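Local coordinates for glucose import ATP-binding protein GlcV (Sulfolobus solfataricus, PDB 1OXX) that hydrolyses ATP to energise glucose uptake, as the nucleotide-binding subunit of an archaeal ABC transporter, at residues Val9-Lys14 with Lys44-Arg49; Ile50-Asp55 with Leu161-Glu166; Val24-Glu29 with Gly217-Val222; Leu68-Gly73 with Glu80-Gly85; Leu194-His199 with Ala206-Val211. The protein carries 1 engineered substitution. All blocks are in the same frame, centred on the assembly; numbering follows the deposited sequence.

Contact 1. Residues Val9-Lys14 with Lys44-Arg49; sequences VSKVFK and KTTFMR
T46 meets two side chains of the strand, K11 and F13, and its two branches divide the work. Its methyl CG2 is anti to the backbone N, and OG1 lies beside that N with chi1 at -68°, a setting that sends both branches toward the strand. The tight part is aliphatic: T46 CG2 sits 3.6 Å from K11 CG and 4.1 Å from K11 CB, the two side chains crossing at about a right angle. K11 then bends at chi2 and carries its ammonium away from 44-49, to a salt bridge with D55 just past the end of this helix.

The looser, partly exposed side belongs to F13. Its ring offers an edge, with CE1 3.9 Å from T46 OG1 and CZ 4.0 Å from the same oxygen, which lies near the ring plane. That hydroxyl is hydrogen-bonded to the carbonyl of A42, one turn back in the helix; against the ring it merely packs. Replacing F13 with an alanine removes the ring edge beside T46 and would probably leave OG1 and CG2 less covered on this side. T46 belongs to the inferred ATP site, and F13 stands at a position consistent with the A-loop aromatic of relatives. Strand 4-13 against the helix that follows the Walker A P-loop is the packing of the antiparallel subdomain on the nucleotide-binding core in ABC-ATPases.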
# COMPACT_ATOMS: atom_id res chain seq x y z
N VAL A 9 20.53 0.18 -3.70
CA VAL A 9 20.36 1.37 -2.89
C VAL A 9 20.21 1.07 -1.40
O VAL A 9 19.33 0.32 -0.98
CB VAL A 9 19.18 2.16 -3.35
CG1 VAL A 9 18.74 3.16 -2.30
CG2 VAL A 9 19.53 2.85 -4.70
N SER A 10 21.11 1.66 -0.61
CA SER A 10 21.04 1.56 0.83
C SER A 10 21.00 2.97 1.41
O SER A 10 21.46 3.93 0.79
CB SER A 10 22.25 0.82 1.36
OG SER A 10 22.26 -0.52 0.93
N LYS A 11 20.44 3.09 2.60
CA LYS A 11 20.35 4.37 3.28
C LYS A 11 20.48 4.10 4.78
O LYS A 11 19.74 3.29 5.34
CB LYS A 11 19.02 5.08 3.01
CG LYS A 11 18.91 6.43 3.68
CD LYS A 11 19.97 7.39 3.18
CE LYS A 11 19.85 8.74 3.85
NZ LYS A 11 20.90 9.65 3.33
N VAL A 12 21.46 4.75 5.40
CA VAL A 12 21.68 4.63 6.82
C VAL A 12 21.51 5.98 7.49
O VAL A 12 21.65 7.04 6.86
CB VAL A 12 23.08 4.07 7.15
CG1 VAL A 12 23.33 2.79 6.41
CG2 VAL A 12 24.15 5.10 6.86
N PHE A 13 21.15 5.93 8.77
CA PHE A 13 21.07 7.10 9.62
C PHE A 13 21.88 6.80 10.89
O PHE A 13 22.35 5.68 11.08
CB PHE A 13 19.62 7.41 9.98
CG PHE A 13 18.78 7.84 8.81
CD1 PHE A 13 17.83 6.99 8.27
CD2 PHE A 13 18.96 9.09 8.23
CE1 PHE A 13 17.05 7.39 7.19
CE2 PHE A 13 18.19 9.48 7.15
CZ PHE A 13 17.23 8.63 6.63
N LYS A 14 22.03 7.80 11.75
CA LYS A 14 22.74 7.65 13.01
C LYS A 14 24.13 7.04 12.79
O LYS A 14 24.59 6.16 13.52
CB LYS A 14 21.91 6.81 13.99
CG LYS A 14 20.59 7.49 14.40
CD LYS A 14 19.64 6.51 15.05
CE LYS A 14 18.43 7.21 15.63
NZ LYS A 14 18.81 8.04 16.80
N LYS A 44 9.65 3.62 4.08
CA LYS A 44 8.99 3.84 2.80
C LYS A 44 9.14 5.29 2.38
O LYS A 44 9.35 5.56 1.20
CB LYS A 44 7.50 3.49 2.90
CG LYS A 44 7.21 2.02 3.08
CD LYS A 44 5.70 1.77 3.19
CE LYS A 44 5.14 2.27 4.52
NZ LYS A 44 3.81 1.68 4.85
N THR A 45 9.00 6.22 3.31
CA THR A 45 9.15 7.63 2.99
C THR A 45 10.60 7.92 2.64
O THR A 45 10.86 8.75 1.75
CB THR A 45 8.66 8.50 4.17
OG1 THR A 45 7.23 8.47 4.20
CG2 THR A 45 9.04 9.96 3.98
N THR A 46 11.53 7.25 3.31
CA THR A 46 12.94 7.42 2.95
C THR A 46 13.14 7.02 1.49
O THR A 46 13.77 7.73 0.72
CB THR A 46 13.82 6.59 3.87
OG1 THR A 46 13.75 7.15 5.19
CG2 THR A 46 15.30 6.70 3.46
N PHE A 47 12.60 5.87 1.11
CA PHE A 47 12.68 5.44 -0.28
C PHE A 47 12.08 6.50 -1.20
O PHE A 47 12.68 6.88 -2.20
CB PHE A 47 11.93 4.12 -0.48
CG PHE A 47 11.99 3.58 -1.89
CD1 PHE A 47 13.12 2.96 -2.37
CD2 PHE A 47 10.90 3.70 -2.73
CE1 PHE A 47 13.17 2.46 -3.67
CE2 PHE A 47 10.95 3.20 -4.02
CZ PHE A 47 12.08 2.58 -4.49
N MET A 48 10.92 7.00 -0.84
CA MET A 48 10.27 7.96 -1.69
C MET A 48 11.08 9.25 -1.83
O MET A 48 11.14 9.87 -2.90
CB MET A 48 8.88 8.28 -1.15
CG MET A 48 8.11 9.24 -2.06
SD MET A 48 6.43 8.81 -2.49
CE MET A 48 6.72 7.74 -3.87
N ARG A 49 11.67 9.68 -0.71
CA ARG A 49 12.48 10.88 -0.71
C ARG A 49 13.71 10.71 -1.60
O ARG A 49 14.16 11.66 -2.24
CB ARG A 49 12.88 11.26 0.72
CG ARG A 49 11.76 11.88 1.51
CD ARG A 49 12.07 12.14 2.96
NE ARG A 49 13.03 13.21 3.18
CZ ARG A 49 12.72 14.49 3.16
NH1 ARG A 49 11.48 14.87 2.93
NH2 ARG A 49 13.66 15.40 3.39

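Contact 2. Residues Ile50-Asp55 with Leu161-Glu166; sequences IIAGLD and LLLLDE
I51 and A52, on the last turn of the helix that follows the Walker A P-loop, pack on L161 and L163 of the strand that runs into the Walker B end, with D165 and E166 at its tip. The contact is wholly apolar and buried. I51 CG2 is anti to the backbone N and reaches two leucine methyls at once, L161 CD2 at 3.9 Å and L163 CD2 at 3.9 Å; I51 stands at about a right angle to L161. The other methyl of L163, CD1, settles on A52, 3.7 Å from A52 CB and equally near A52 CA, so the isobutyl fork of L163 is shared between two successive helix residues.

Just beyond, the helix stops in a Schellman motif: G53 is the C-prime residue with phi 98°, L54 N bonds R49 O, and the inner bond from G53 N to I50 O is weak. L195 of strand 193-198 and L62 and F64 of strand 61-64 also touch I51, while L163 leans on I84 and F88 of strand 84-88; the helix end is thus wedged between the mixed sheet and the antiparallel one.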
# COMPACT_ATOMS: atom_id res chain seq x y z
N ILE A 50 14.26 9.50 -1.65
CA ILE A 50 15.39 9.23 -2.52
C ILE A 50 14.94 9.29 -3.98
O ILE A 50 15.64 9.85 -4.84
CB ILE A 50 16.05 7.90 -2.15
CG1 ILE A 50 16.84 8.08 -0.87
CG2 ILE A 50 16.95 7.41 -3.26
CD1 ILE A 50 17.42 6.81 -0.29
N ILE A 51 13.79 8.70 -4.31
CA ILE A 51 13.30 8.82 -5.69
C ILE A 51 13.03 10.29 -6.04
O ILE A 51 13.30 10.71 -7.16
CB ILE A 51 12.02 7.96 -5.91
CG1 ILE A 51 12.25 6.51 -5.51
CG2 ILE A 51 11.57 8.07 -7.35
CD1 ILE A 51 13.40 5.83 -6.21
N ALA A 52 12.52 11.07 -5.09
CA ALA A 52 12.21 12.48 -5.36
C ALA A 52 13.46 13.34 -5.49
O ALA A 52 13.46 14.35 -6.19
CB ALA A 52 11.31 13.04 -4.29
N GLY A 53 14.53 12.94 -4.82
CA GLY A 53 15.75 13.73 -4.82
C GLY A 53 15.85 14.61 -3.59
O GLY A 53 16.72 15.48 -3.51
N LEU A 54 14.96 14.39 -2.62
CA LEU A 54 14.98 15.12 -1.35
C LEU A 54 16.00 14.50 -0.39
O LEU A 54 16.36 15.08 0.64
CB LEU A 54 13.59 15.15 -0.72
CG LEU A 54 12.55 15.92 -1.56
CD1 LEU A 54 11.16 15.69 -1.04
CD2 LEU A 54 12.89 17.41 -1.56
N ASP A 55 16.43 13.29 -0.73
CA ASP A 55 17.48 12.59 -0.01
C ASP A 55 18.26 11.79 -1.05
O ASP A 55 17.89 11.76 -2.22
CB ASP A 55 16.90 11.70 1.07
CG ASP A 55 17.91 11.35 2.16
OD1 ASP A 55 19.12 11.64 2.00
OD2 ASP A 55 17.57 10.78 3.21
N LEU A 161 6.94 11.54 -13.93
CA LEU A 161 6.82 10.65 -12.79
C LEU A 161 5.96 11.32 -11.73
O LEU A 161 6.19 12.47 -11.36
CB LEU A 161 8.21 10.38 -12.22
CG LEU A 161 8.31 9.59 -10.91
CD1 LEU A 161 7.71 8.19 -11.08
CD2 LEU A 161 9.77 9.52 -10.45
N LEU A 162 4.95 10.60 -11.26
CA LEU A 162 4.09 11.08 -10.20
C LEU A 162 4.38 10.23 -8.97
O LEU A 162 4.27 9.02 -9.02
CB LEU A 162 2.63 10.95 -10.60
CG LEU A 162 1.60 11.47 -9.58
CD1 LEU A 162 1.81 12.95 -9.29
CD2 LEU A 162 0.18 11.21 -10.11
N LEU A 163 4.74 10.88 -7.87
CA LEU A 163 5.10 10.23 -6.62
C LEU A 163 4.04 10.53 -5.57
O LEU A 163 3.76 11.69 -5.30
CB LEU A 163 6.44 10.75 -6.11
CG LEU A 163 7.63 10.63 -7.04
CD1 LEU A 163 8.93 11.21 -6.44
CD2 LEU A 163 7.85 9.16 -7.37
N LEU A 164 3.49 9.49 -4.97
CA LEU A 164 2.42 9.60 -3.98
C LEU A 164 2.86 8.91 -2.69
O LEU A 164 3.22 7.74 -2.70
CB LEU A 164 1.15 8.93 -4.49
CG LEU A 164 0.62 9.39 -5.85
CD1 LEU A 164 -0.54 8.48 -6.28
CD2 LEU A 164 0.19 10.85 -5.84
N ASP A 165 2.85 9.66 -1.60
CA ASP A 165 3.19 9.13 -0.29
C ASP A 165 1.99 9.37 0.61
O ASP A 165 1.70 10.52 0.98
CB ASP A 165 4.42 9.85 0.26
CG ASP A 165 4.93 9.24 1.56
OD1 ASP A 165 4.15 8.54 2.25
OD2 ASP A 165 6.10 9.43 1.96
N GLU A 166 1.27 8.30 0.96
CA GLU A 166 0.07 8.41 1.80
C GLU A 166 -0.85 9.47 1.26
O GLU A 166 -1.34 10.33 2.00
CB GLU A 166 0.44 8.78 3.24
CG GLU A 166 1.18 7.71 4.00
CD GLU A 166 0.28 6.58 4.44
OE1 GLU A 166 -0.92 6.83 4.67
OE2 GLU A 166 0.77 5.44 4.56

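Contact 3. Residues Val24-Glu29 with Gly217-Val222; sequences VNINIE and GKLVQV
L219 has CG anti to its backbone N (chi1 -170°), and a chi2 of 68° then carries CD2 forward, anti to CA, onto the strand at I26. I26 answers with CG1 beside its own backbone N at a chi1 of -42°, which turns that branch to the leucine. The two side chains cross at about a right angle, and L219 CD2 ends 3.8 Å from I26 CG1. The same methyl also rests on the main chain, 3.6 Å from N25 O, so one leucine branch spans both an apolar side chain and a carbonyl. That carbonyl contact is van der Waals in kind, a methyl being no donor of note.

One step along, V24 and G217 add a second touch. V24 CG2 comes 3.9 Å from G217 O. G217 has positive phi, easy for glycine, where the chain turns between strands 210-215 and 218-223, and its backbone is hydrogen-bonded to D22.

L219 also packs on L214 of its own hairpin, and I26 on F34 of strand 33-37. The carboxamide of N25 serves its own sheet: OD1 accepts from the backbone N of N8 on the adjoining strand 4-13. Strand 18-28 is the outermost strand of the antiparallel sheet, and strand 218-223 is the outermost of the mixed one. Through L219 the contact therefore joins the two sheets at their edges, a seam between the antiparallel subdomain and the P-loop core of an ABC-ATPase.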
# COMPACT_ATOMS: atom_id res chain seq x y z
N VAL A 24 18.46 -2.27 -1.99
CA VAL A 24 17.21 -2.35 -2.73
C VAL A 24 17.46 -2.28 -4.23
O VAL A 24 18.15 -1.38 -4.72
CB VAL A 24 16.25 -1.24 -2.31
CG1 VAL A 24 15.00 -1.26 -3.17
CG2 VAL A 24 15.89 -1.36 -0.84
N ASN A 25 16.91 -3.24 -4.95
CA ASN A 25 17.06 -3.31 -6.39
C ASN A 25 15.68 -3.45 -7.07
O ASN A 25 14.97 -4.42 -6.83
CB ASN A 25 17.94 -4.49 -6.78
CG ASN A 25 19.40 -4.25 -6.46
OD1 ASN A 25 20.08 -3.52 -7.19
ND2 ASN A 25 19.89 -4.83 -5.36
N ILE A 26 15.32 -2.47 -7.90
CA ILE A 26 14.07 -2.47 -8.64
C ILE A 26 14.28 -1.76 -9.96
O ILE A 26 14.97 -0.74 -10.00
CB ILE A 26 12.96 -1.67 -7.92
CG1 ILE A 26 12.94 -1.92 -6.43
CG2 ILE A 26 11.61 -1.99 -8.53
CD1 ILE A 26 12.00 -0.96 -5.69
N ASN A 27 13.72 -2.32 -11.02
CA ASN A 27 13.69 -1.68 -12.33
C ASN A 27 12.23 -1.38 -12.64
O ASN A 27 11.44 -2.30 -12.91
CB ASN A 27 14.27 -2.57 -13.44
CG ASN A 27 15.70 -3.00 -13.17
OD1 ASN A 27 16.52 -2.23 -12.65
ND2 ASN A 27 16.04 -4.23 -13.58
N ILE A 28 11.84 -0.11 -12.53
CA ILE A 28 10.46 0.33 -12.79
C ILE A 28 10.38 0.81 -14.22
O ILE A 28 11.15 1.66 -14.64
CB ILE A 28 10.07 1.46 -11.81
CG1 ILE A 28 10.17 0.96 -10.37
CG2 ILE A 28 8.67 1.96 -12.09
CD1 ILE A 28 9.95 2.03 -9.32
N GLU A 29 9.44 0.25 -14.98
CA GLU A 29 9.35 0.56 -16.39
C GLU A 29 8.58 1.84 -16.67
O GLU A 29 7.84 2.35 -15.84
CB GLU A 29 8.67 -0.61 -17.11
CG GLU A 29 9.49 -1.90 -17.06
CD GLU A 29 10.88 -1.76 -17.67
OE1 GLU A 29 11.05 -1.00 -18.64
OE2 GLU A 29 11.83 -2.42 -17.17
N GLY A 217 13.77 -2.74 5.96
CA GLY A 217 14.62 -2.08 4.99
C GLY A 217 14.94 -2.92 3.76
O GLY A 217 15.64 -2.48 2.84
N LYS A 218 14.40 -4.13 3.73
CA LYS A 218 14.69 -5.06 2.66
C LYS A 218 13.45 -5.34 1.82
O LYS A 218 12.35 -5.46 2.33
CB LYS A 218 15.22 -6.38 3.21
CG LYS A 218 16.57 -6.28 3.93
CD LYS A 218 17.05 -7.68 4.31
CE LYS A 218 18.38 -7.63 5.04
NZ LYS A 218 18.81 -8.99 5.47
N LEU A 219 13.65 -5.38 0.51
CA LEU A 219 12.60 -5.73 -0.42
C LEU A 219 12.50 -7.25 -0.41
O LEU A 219 13.42 -7.94 -0.87
CB LEU A 219 12.98 -5.23 -1.80
CG LEU A 219 11.93 -5.28 -2.88
CD1 LEU A 219 10.84 -4.29 -2.56
CD2 LEU A 219 12.59 -4.96 -4.21
N VAL A 220 11.41 -7.77 0.15
CA VAL A 220 11.30 -9.20 0.39
C VAL A 220 10.47 -9.95 -0.64
O VAL A 220 10.58 -11.18 -0.76
CB VAL A 220 10.76 -9.49 1.81
CG1 VAL A 220 11.73 -8.99 2.89
CG2 VAL A 220 9.41 -8.91 2.03
N GLN A 221 9.64 -9.23 -1.40
CA GLN A 221 8.83 -9.83 -2.46
C GLN A 221 8.36 -8.74 -3.40
O GLN A 221 8.13 -7.59 -2.99
CB GLN A 221 7.61 -10.57 -1.88
CG GLN A 221 6.82 -11.36 -2.92
CD GLN A 221 5.79 -12.30 -2.31
OE1 GLN A 221 5.59 -12.32 -1.08
NE2 GLN A 221 5.13 -13.08 -3.16
N VAL A 222 8.28 -9.07 -4.68
CA VAL A 222 7.81 -8.16 -5.69
C VAL A 222 6.89 -8.93 -6.59
O VAL A 222 7.22 -10.03 -7.02
CB VAL A 222 8.97 -7.64 -6.56
CG1 VAL A 222 8.43 -6.89 -7.79
CG2 VAL A 222 9.88 -6.79 -5.74

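Contact 4. Residues Leu68-Gly73 with Glu80-Gly85; sequences LVASNG and EDRKIG
V69 and R82 meet with the valine over the flat of the guanidinium, at a classic beta bulge of strand 67-71, where two residues, V69 and A70, stand opposite the single L62 of the next strand. V69 CG2 stands 3.6 Å above the guanidinium plane, over its centre, and 3.7 Å from R82 CZ; V69 CB comes 3.8 Å from R82 NE. The two side chains approach at a slant. With chi1 at -60°, CG2 of V69 lies between the backbone N and the carbonyl carbon, and from there it is turned to the arginine. R82 has its chain extended from CG to NE, and this straight stem brings the flat group up against the valine.

Bonds around its rim probably keep the guanidinium from turning. NE donates to the carbonyl of V77, and NH1 to the carbonyls of I50 and I51 at the end of the helix 41-52, whose partial negative charge would probably favour a cation here; F64 adds a cation-pi contact. The planar group is thus bound in its periphery while V69 covers a face. With a leucine in place of R82 the donors go, which is likely to leave the carbonyls of V77, I50 and I51 without this partner and V69 without its flat support.

R82 thereby ties the chain ahead of strand 84-88 to the antiparallel subdomain of the ABC-ATPase. Just past the end of strand 67-71, N72 ND2 donates to S71 OG. Back at the bulge, R82 NH2 lies 4.0 Å from A70 CB and 3.2 Å from V69 O.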
# COMPACT_ATOMS: atom_id res chain seq x y z
N LEU A 68 22.19 9.20 -14.43
CA LEU A 68 22.50 9.00 -13.02
C LEU A 68 22.06 10.24 -12.24
O LEU A 68 22.60 11.35 -12.44
CB LEU A 68 24.00 8.75 -12.83
CG LEU A 68 24.49 8.55 -11.40
CD1 LEU A 68 24.00 7.22 -10.83
CD2 LEU A 68 26.01 8.64 -11.36
N VAL A 69 21.07 10.09 -11.38
CA VAL A 69 20.55 11.22 -10.62
C VAL A 69 21.06 11.30 -9.17
O VAL A 69 20.97 12.34 -8.53
CB VAL A 69 19.00 11.27 -10.65
CG1 VAL A 69 18.49 11.39 -12.08
CG2 VAL A 69 18.41 10.03 -9.99
N ALA A 70 21.55 10.18 -8.64
CA ALA A 70 22.12 10.16 -7.30
C ALA A 70 23.01 8.94 -7.16
O ALA A 70 22.75 7.91 -7.76
CB ALA A 70 21.04 10.16 -6.24
N SER A 71 24.07 9.05 -6.36
CA SER A 71 25.03 7.98 -6.26
C SER A 71 25.90 8.11 -5.02
O SER A 71 26.54 9.15 -4.81
CB SER A 71 25.95 7.99 -7.49
OG SER A 71 26.99 7.03 -7.38
N ASN A 72 25.88 7.08 -4.20
CA ASN A 72 26.80 6.99 -3.08
C ASN A 72 27.01 8.29 -2.29
O ASN A 72 28.14 8.79 -2.14
CB ASN A 72 28.10 6.39 -3.60
CG ASN A 72 27.89 4.99 -4.17
OD1 ASN A 72 27.74 4.03 -3.43
ND2 ASN A 72 27.83 4.88 -5.49
N GLY A 73 25.91 8.83 -1.76
CA GLY A 73 25.96 10.00 -0.91
C GLY A 73 25.92 11.34 -1.62
O GLY A 73 25.90 12.40 -0.98
N GLU A 80 14.09 19.50 -8.72
CA GLU A 80 13.47 20.39 -9.69
C GLU A 80 13.85 20.07 -11.14
O GLU A 80 13.22 20.57 -12.08
CB GLU A 80 13.79 21.85 -9.37
CG GLU A 80 15.25 22.23 -9.48
CD GLU A 80 16.02 22.02 -8.19
OE1 GLU A 80 15.56 21.23 -7.33
OE2 GLU A 80 17.09 22.65 -8.04
N ASP A 81 14.87 19.24 -11.32
CA ASP A 81 15.30 18.86 -12.66
C ASP A 81 14.93 17.42 -13.04
O ASP A 81 15.35 16.95 -14.09
CB ASP A 81 16.80 19.03 -12.80
CG ASP A 81 17.25 20.48 -12.71
OD1 ASP A 81 16.40 21.39 -12.85
OD2 ASP A 81 18.44 20.79 -12.49
N ARG A 82 14.15 16.73 -12.19
CA ARG A 82 13.79 15.33 -12.44
C ARG A 82 12.41 15.03 -13.07
O ARG A 82 12.04 13.86 -13.25
CB ARG A 82 13.85 14.59 -11.12
CG ARG A 82 15.24 14.37 -10.59
CD ARG A 82 15.23 13.46 -9.41
NE ARG A 82 16.53 13.39 -8.76
CZ ARG A 82 16.84 12.51 -7.82
NH1 ARG A 82 15.96 11.59 -7.42
NH2 ARG A 82 18.05 12.54 -7.29
N LYS A 83 11.67 16.06 -13.40
CA LYS A 83 10.33 15.93 -13.99
C LYS A 83 9.39 15.10 -13.13
O LYS A 83 8.72 14.18 -13.61
CB LYS A 83 10.38 15.43 -15.43
CG LYS A 83 11.16 16.37 -16.36
CD LYS A 83 10.61 16.37 -17.78
CE LYS A 83 9.54 17.44 -17.95
NZ LYS A 83 9.40 17.87 -19.36
N ILE A 84 9.34 15.46 -11.86
CA ILE A 84 8.53 14.79 -10.86
C ILE A 84 7.41 15.67 -10.34
O ILE A 84 7.56 16.91 -10.26
CB ILE A 84 9.39 14.37 -9.67
CG1 ILE A 84 10.47 13.40 -10.13
CG2 ILE A 84 8.55 13.70 -8.61
CD1 ILE A 84 11.44 13.02 -9.03
N GLY A 85 6.29 15.05 -10.07
CA GLY A 85 5.18 15.67 -9.37
C GLY A 85 4.99 14.92 -8.08
O GLY A 85 4.98 13.68 -8.08

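Contact 5. Residues Leu194-His199 with Ala206-Val211; sequences LLVVSH and AIADRV
I207 puts a methyl into the fork of L194. I207 CG2, anti to its backbone N, lies 3.8 Å from L194 CD2 and 4.0 Å from L194 CD1, and the two side chains cross at about a right angle. V196, two residues on along the same face of the strand, adds a looser touch on the same methyl: its CG1 is 4.4 Å from I207 CG2 and 4.5 Å from A208 CB. A chi1 of -180° sets L194 CG anti to the backbone N, and with chi2 at 156° both methyls face I207.

In the next shell V183 of helix 176-190 touches both L194 and I207, Q187 lies on L194, F168 on I207, and L164 of the adjoining strand on V196. Backbone bonds from L194 and V196 to F34 hold the strand itself. On the far end, D209 pairs with R33 and R210 with E32, salt bridges that fix the chain as it leaves the helix at A208.

Strand 193-198, helix 201-207 and strand 210-215 form a beta-alpha-beta crossover of the P-loop core. Its two parallel strands flank strand 33-37, and the short helix packs back on the first of them beside helix 176-190.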
# COMPACT_ATOMS: atom_id res chain seq x y z
N LEU A 194 4.31 5.97 -12.22
CA LEU A 194 3.69 6.32 -10.96
C LEU A 194 4.24 5.43 -9.86
O LEU A 194 4.34 4.21 -10.04
CB LEU A 194 2.18 6.13 -11.06
CG LEU A 194 1.41 6.47 -9.79
CD1 LEU A 194 -0.03 6.83 -10.09
CD2 LEU A 194 1.49 5.32 -8.82
N LEU A 195 4.59 6.02 -8.73
CA LEU A 195 5.07 5.27 -7.58
C LEU A 195 4.22 5.72 -6.40
O LEU A 195 4.16 6.92 -6.09
CB LEU A 195 6.54 5.53 -7.28
CG LEU A 195 7.13 4.89 -6.02
CD1 LEU A 195 7.13 3.38 -6.10
CD2 LEU A 195 8.55 5.40 -5.75
N VAL A 196 3.60 4.76 -5.73
CA VAL A 196 2.78 5.06 -4.56
C VAL A 196 3.29 4.24 -3.40
O VAL A 196 3.55 3.05 -3.54
CB VAL A 196 1.29 4.78 -4.82
CG1 VAL A 196 1.08 3.35 -5.22
CG2 VAL A 196 0.44 5.10 -3.57
N VAL A 197 3.48 4.89 -2.26
CA VAL A 197 3.83 4.18 -1.04
C VAL A 197 2.73 4.42 -0.03
O VAL A 197 2.20 5.53 0.08
CB VAL A 197 5.22 4.56 -0.47
CG1 VAL A 197 6.28 4.51 -1.55
CG2 VAL A 197 5.17 5.92 0.18
N SER A 198 2.37 3.38 0.72
CA SER A 198 1.27 3.49 1.67
C SER A 198 1.31 2.35 2.67
O SER A 198 1.95 1.33 2.41
CB SER A 198 -0.08 3.43 0.94
OG SER A 198 -1.18 3.63 1.80
N HIS A 199 0.66 2.59 3.80
CA HIS A 199 0.44 1.60 4.85
C HIS A 199 -0.83 0.81 4.54
O HIS A 199 -1.03 -0.30 5.06
CB HIS A 199 0.26 2.32 6.19
CG HIS A 199 -1.04 3.06 6.30
ND1 HIS A 199 -1.31 4.19 5.58
CD2 HIS A 199 -2.15 2.80 7.03
CE1 HIS A 199 -2.54 4.61 5.86
NE2 HIS A 199 -3.06 3.79 6.74
N ALA A 206 -5.88 -0.49 -5.60
CA ALA A 206 -6.60 0.42 -6.45
C ALA A 206 -5.74 0.95 -7.57
O ALA A 206 -6.22 1.13 -8.69
CB ALA A 206 -7.14 1.58 -5.63
N ILE A 207 -4.46 1.19 -7.28
CA ILE A 207 -3.61 1.93 -8.20
C ILE A 207 -2.41 1.21 -8.79
O ILE A 207 -2.02 1.51 -9.91
CB ILE A 207 -3.09 3.18 -7.47
CG1 ILE A 207 -4.24 4.15 -7.18
CG2 ILE A 207 -2.03 3.88 -8.29
CD1 ILE A 207 -3.90 5.19 -6.12
N ALA A 208 -1.82 0.28 -8.04
CA ALA A 208 -0.57 -0.32 -8.46
C ALA A 208 -0.74 -1.60 -9.24
O ALA A 208 -1.58 -2.43 -8.89
CB ALA A 208 0.29 -0.57 -7.22
N ASP A 209 0.06 -1.78 -10.29
CA ASP A 209 0.03 -3.04 -11.03
C ASP A 209 1.11 -4.02 -10.60
O ASP A 209 1.02 -5.24 -10.85
CB ASP A 209 0.13 -2.77 -12.51
CG ASP A 209 -1.09 -2.09 -13.04
OD1 ASP A 209 -2.21 -2.41 -12.57
OD2 ASP A 209 -1.03 -1.19 -13.89
N ARG A 210 2.16 -3.51 -9.98
CA ARG A 210 3.23 -4.31 -9.45
C ARG A 210 3.60 -3.64 -8.14
O ARG A 210 3.59 -2.41 -8.05
CB ARG A 210 4.42 -4.40 -10.41
CG ARG A 210 5.46 -5.41 -10.02
CD ARG A 210 6.47 -5.79 -11.14
NE ARG A 210 7.18 -4.62 -11.65
CZ ARG A 210 8.49 -4.41 -11.57
NH1 ARG A 210 9.32 -5.31 -11.04
NH2 ARG A 210 8.98 -3.27 -12.04
N VAL A 211 3.87 -4.45 -7.12
CA VAL A 211 4.17 -3.94 -5.79
C VAL A 211 5.35 -4.64 -5.18
O VAL A 211 5.53 -5.85 -5.34
CB VAL A 211 2.99 -4.16 -4.83
CG1 VAL A 211 2.03 -5.33 -5.13
CG2 VAL A 211 3.19 -3.63 -3.38

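In the fold
From the N terminus, contact 1 closes the first loop, tying strand 4-13 to the helix after the P-loop. Contact 3 opens inside that loop, at 24-29, and shuts only at 217-222, so the two cross. Within the long span of contact 3 lie contact 2, which brings the end of helix 41-52 to strand 161-165, and later contact 5, a short closure from strand 193-198 to the turn into strand 210-215. Contact 4 is nested in contact 2. Contacts 1 and 3 bind the antiparallel sheet to the core; contact 4 links that sheet to the chain entering strand 84-88, and contacts 2 and 5 stay within the core.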